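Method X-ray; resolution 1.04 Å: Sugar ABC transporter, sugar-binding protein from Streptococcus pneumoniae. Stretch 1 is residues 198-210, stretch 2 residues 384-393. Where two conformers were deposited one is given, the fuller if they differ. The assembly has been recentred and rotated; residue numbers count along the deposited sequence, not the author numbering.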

# COMPACT_ATOMS: atom_id res chain seq x y z
N TYR A 198 -0.85 11.47 -17.39
CA TYR A 198 -0.17 12.79 -17.31
C TYR A 198 1.34 12.61 -17.18
O TYR A 198 2.10 13.32 -17.82
N LEU A 199 1.77 11.70 -16.30
CA LEU A 199 3.17 11.60 -15.90
C LEU A 199 3.97 10.67 -16.77
O LEU A 199 5.02 11.01 -17.30
N ARG A 200 3.49 9.44 -16.91
CA ARG A 200 4.23 8.28 -17.37
C ARG A 200 4.03 8.00 -18.88
O ARG A 200 4.97 7.61 -19.55
N TYR A 201 2.78 8.22 -19.35
CA TYR A 201 2.44 7.86 -20.71
C TYR A 201 2.36 9.05 -21.65
O TYR A 201 2.04 8.89 -22.83
N SER A 202 2.59 10.24 -21.12
CA SER A 202 2.71 11.47 -21.91
C SER A 202 4.01 11.43 -22.71
O SER A 202 4.87 10.55 -22.53
N GLN A 203 4.25 12.45 -23.57
CA GLN A 203 5.45 12.53 -24.32
C GLN A 203 6.64 12.86 -23.45
O GLN A 203 6.49 13.45 -22.38
N PRO A 204 7.84 12.56 -23.89
CA PRO A 204 9.06 13.08 -23.22
C PRO A 204 8.92 14.59 -23.06
O PRO A 204 8.52 15.30 -23.99
N ASN A 205 9.35 15.08 -21.88
CA ASN A 205 9.41 16.49 -21.59
C ASN A 205 8.03 17.16 -21.64
O ASN A 205 7.99 18.39 -21.66
N ALA A 206 6.92 16.41 -21.53
CA ALA A 206 5.62 17.03 -21.63
C ALA A 206 5.10 17.56 -20.31
O ALA A 206 4.08 18.24 -20.32
N ILE A 207 5.75 17.33 -19.23
CA ILE A 207 5.30 17.86 -17.95
C ILE A 207 5.81 19.29 -17.86
O ILE A 207 7.03 19.49 -17.92
N LYS A 208 4.93 20.28 -17.76
CA LYS A 208 5.32 21.69 -17.74
C LYS A 208 4.74 22.38 -16.55
O LYS A 208 3.62 22.14 -16.11
N LEU A 209 5.51 23.34 -16.04
CA LEU A 209 5.08 24.13 -14.88
C LEU A 209 3.77 24.85 -15.13
O LEU A 209 2.99 24.99 -14.23
N SER A 210 3.53 25.25 -16.39
CA SER A 210 2.31 25.94 -16.75
C SER A 210 1.09 25.06 -16.82
O SER A 210 -0.02 25.54 -16.97
N ASP A 384 11.30 24.63 -4.78
CA ASP A 384 11.73 24.97 -6.15
C ASP A 384 10.75 24.30 -7.16
O ASP A 384 10.87 23.11 -7.45
N LYS A 385 9.79 25.05 -7.64
CA LYS A 385 8.75 24.48 -8.53
C LYS A 385 9.31 24.04 -9.86
O LYS A 385 9.04 22.93 -10.29
N GLN A 386 10.06 24.92 -10.54
CA GLN A 386 10.65 24.52 -11.81
C GLN A 386 11.57 23.32 -11.60
O GLN A 386 11.64 22.43 -12.45
N GLY A 387 12.34 23.31 -10.52
CA GLY A 387 13.20 22.20 -10.25
C GLY A 387 12.45 20.89 -10.13
O GLY A 387 12.87 19.85 -10.59
N MET A 388 11.27 20.93 -9.46
CA MET A 388 10.46 19.73 -9.33
C MET A 388 9.96 19.26 -10.69
O MET A 388 9.97 18.07 -10.98
N VAL A 389 9.49 20.19 -11.53
CA VAL A 389 9.09 19.83 -12.90
C VAL A 389 10.24 19.22 -13.64
O VAL A 389 10.08 18.18 -14.32
N ASN A 390 11.40 19.83 -13.57
CA ASN A 390 12.56 19.28 -14.23
C ASN A 390 12.87 17.87 -13.74
O ASN A 390 13.19 16.95 -14.53
N ASP A 391 12.79 17.66 -12.42
CA ASP A 391 13.00 16.35 -11.83
C ASP A 391 12.01 15.33 -12.32
O ASP A 391 12.35 14.15 -12.53
N LEU A 392 10.76 15.72 -12.42
CA LEU A 392 9.72 14.81 -12.92
C LEU A 392 10.04 14.38 -14.32
O LEU A 392 9.98 13.18 -14.65
N ASN A 393 10.37 15.32 -15.22
CA ASN A 393 10.73 14.89 -16.58
C ASN A 393 11.98 14.03 -16.58
O ASN A 393 12.06 13.05 -17.35

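The second stretch is a helix from K385 onward, and one of its faces, carrying K385, V389, L392 and N393, directs its CA-to-CB bonds toward the loop of the first stretch. From the loop, I207 and L209 point back, while K208 between them points away; the backbone is extended at I207 and K208, so across these three residues the side chains alternate, and I207 and L209 pack against the helix.

I207 (chi1 m, chi2 t) is the buried bump. Its CD1 lies 4.0 Å from CB of L392, and its CG2 lies 4.3 Å from CG1 of V389, so the branched side chain spans two neighbouring positions on the helix face. A beta-branched residue suits this place because it is broad close to the backbone. V389 (t) is short enough to let the loop come close: its CG1 approaches the backbone O of I207 to 3.4 Å, and its CG2 sits 3.9 Å from CA of L209. L209 (t, p) then lies over the early part of the helix, with CD1 4.1 Å from V389 CG2 and 3.9 Å from K385 CB. K385 thus offers its aliphatic base to the leucine while its end leads away, leaving the charged amine out of the apolar contact. At the other end, L392 (m, t) reaches L199 (m, t), CD2 to CD2 at 4.3 Å.

The polar clasp belongs to N393 (chi1 m). Its ND2 donates to the backbone O of I207 at 2.8 Å, nearly straight at 168°, and its OD1 accepts from I207 N at 3.3 Å. An asparagine amide, with donor and acceptor side by side, can satisfy both backbone groups of one residue. Just before I207, the type II turn from Q203 to A206 brings the CA of N205 to 3.3 Å from N393 OD1, fitting the bend closely around the amide.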

# COMPACT_ATOMS: atom_id res chain seq x y z
CB TYR A 198 -0.73 13.62 -16.21
CG TYR A 198 -0.06 14.95 -16.08
CD1 TYR A 198 -0.29 15.95 -17.00
CD2 TYR A 198 0.88 15.19 -15.11
CE1 TYR A 198 0.38 17.14 -16.94
CE2 TYR A 198 1.56 16.37 -15.02
CZ TYR A 198 1.34 17.35 -15.96
OH TYR A 198 2.02 18.53 -15.86
CB LEU A 199 3.25 11.10 -14.47
CG LEU A 199 2.70 12.03 -13.40
CD1 LEU A 199 2.70 11.33 -12.03
CD2 LEU A 199 3.59 13.32 -13.31
CB ARG A 200 3.81 7.04 -16.56
CG ARG A 200 4.21 5.63 -17.14
CD ARG A 200 5.69 5.44 -17.13
NE ARG A 200 6.00 4.15 -17.78
CZ ARG A 200 6.12 3.98 -19.06
NH1 ARG A 200 6.06 4.98 -19.90
NH2 ARG A 200 6.46 2.80 -19.51
CB TYR A 201 1.24 7.01 -20.79
CG TYR A 201 1.44 5.68 -20.08
CD1 TYR A 201 2.37 4.76 -20.57
CD2 TYR A 201 0.69 5.31 -18.97
CE1 TYR A 201 2.51 3.50 -19.99
CE2 TYR A 201 0.80 4.07 -18.35
CZ TYR A 201 1.73 3.14 -18.93
OH TYR A 201 1.83 1.91 -18.33
CB SER A 202 2.60 12.65 -20.99
OG SER A 202 3.59 12.51 -19.96
CB GLN A 203 5.32 13.59 -25.43
CG GLN A 203 4.34 13.18 -26.51
CD GLN A 203 5.00 12.17 -27.33
OE1 GLN A 203 5.87 12.45 -28.16
NE2 GLN A 203 4.70 11.02 -27.04
CB PRO A 204 10.19 12.65 -24.12
CG PRO A 204 9.67 11.42 -24.82
CD PRO A 204 8.23 11.78 -25.09
CB ASN A 205 10.41 17.23 -22.45
CG ASN A 205 11.81 16.70 -22.16
OD1 ASN A 205 12.60 16.34 -23.13
ND2 ASN A 205 12.14 16.61 -20.92
CB ALA A 206 4.57 16.08 -22.19
CB ILE A 207 5.79 16.99 -16.76
CG1 ILE A 207 5.29 15.54 -16.93
CG2 ILE A 207 5.44 17.61 -15.41
CD1 ILE A 207 6.04 14.53 -16.08
CB LYS A 208 4.86 22.37 -19.01
CG LYS A 208 5.67 21.96 -20.21
CD LYS A 208 5.05 22.38 -21.52
CE LYS A 208 4.73 23.73 -21.70
NZ LYS A 208 4.32 23.94 -23.11
CB LEU A 209 6.21 25.12 -14.53
CG LEU A 209 5.93 25.97 -13.34
CD1 LEU A 209 5.66 25.16 -12.08
CD2 LEU A 209 7.14 26.94 -13.12
CB SER A 210 2.52 26.65 -18.07
OG SER A 210 3.04 25.78 -19.09
CB ASP A 384 13.17 24.55 -6.36
CG ASP A 384 13.67 24.91 -7.74
OD1 ASP A 384 12.92 25.36 -8.58
OD2 ASP A 384 14.90 24.65 -7.90
CB LYS A 385 7.60 25.50 -8.71
CG LYS A 385 7.00 26.02 -7.43
CD LYS A 385 5.92 26.99 -7.75
CE LYS A 385 5.05 27.34 -6.61
NZ LYS A 385 5.75 28.40 -5.75
CB GLN A 386 11.36 25.70 -12.46
CG GLN A 386 11.88 25.32 -13.88
CD GLN A 386 10.70 25.11 -14.84
OE1 GLN A 386 10.58 23.96 -15.38
NE2 GLN A 386 9.89 26.05 -15.04
CB MET A 388 9.30 19.96 -8.32
CG MET A 388 8.45 18.74 -8.16
SD MET A 388 7.33 18.77 -6.78
CE MET A 388 6.18 20.07 -7.19
CB VAL A 389 8.50 21.06 -13.60
CG1 VAL A 389 8.31 20.77 -15.09
CG2 VAL A 389 7.20 21.49 -12.94
CB ASN A 390 13.75 20.20 -14.02
CG ASN A 390 13.65 21.51 -14.77
OD1 ASN A 390 12.81 21.67 -15.65
ND2 ASN A 390 14.49 22.45 -14.37
CB ASP A 391 12.92 16.43 -10.30
CG ASP A 391 14.03 17.16 -9.61
OD1 ASP A 391 15.07 17.39 -10.18
OD2 ASP A 391 13.83 17.42 -8.38
CB LEU A 392 8.33 15.50 -12.89
CG LEU A 392 7.71 15.61 -11.47
CD1 LEU A 392 6.66 16.68 -11.45
CD2 LEU A 392 7.13 14.28 -11.02
CB ASN A 393 10.89 16.06 -17.54
CG ASN A 393 9.54 16.66 -17.90
OD1 ASN A 393 8.64 15.98 -18.43
ND2 ASN A 393 9.36 17.95 -17.59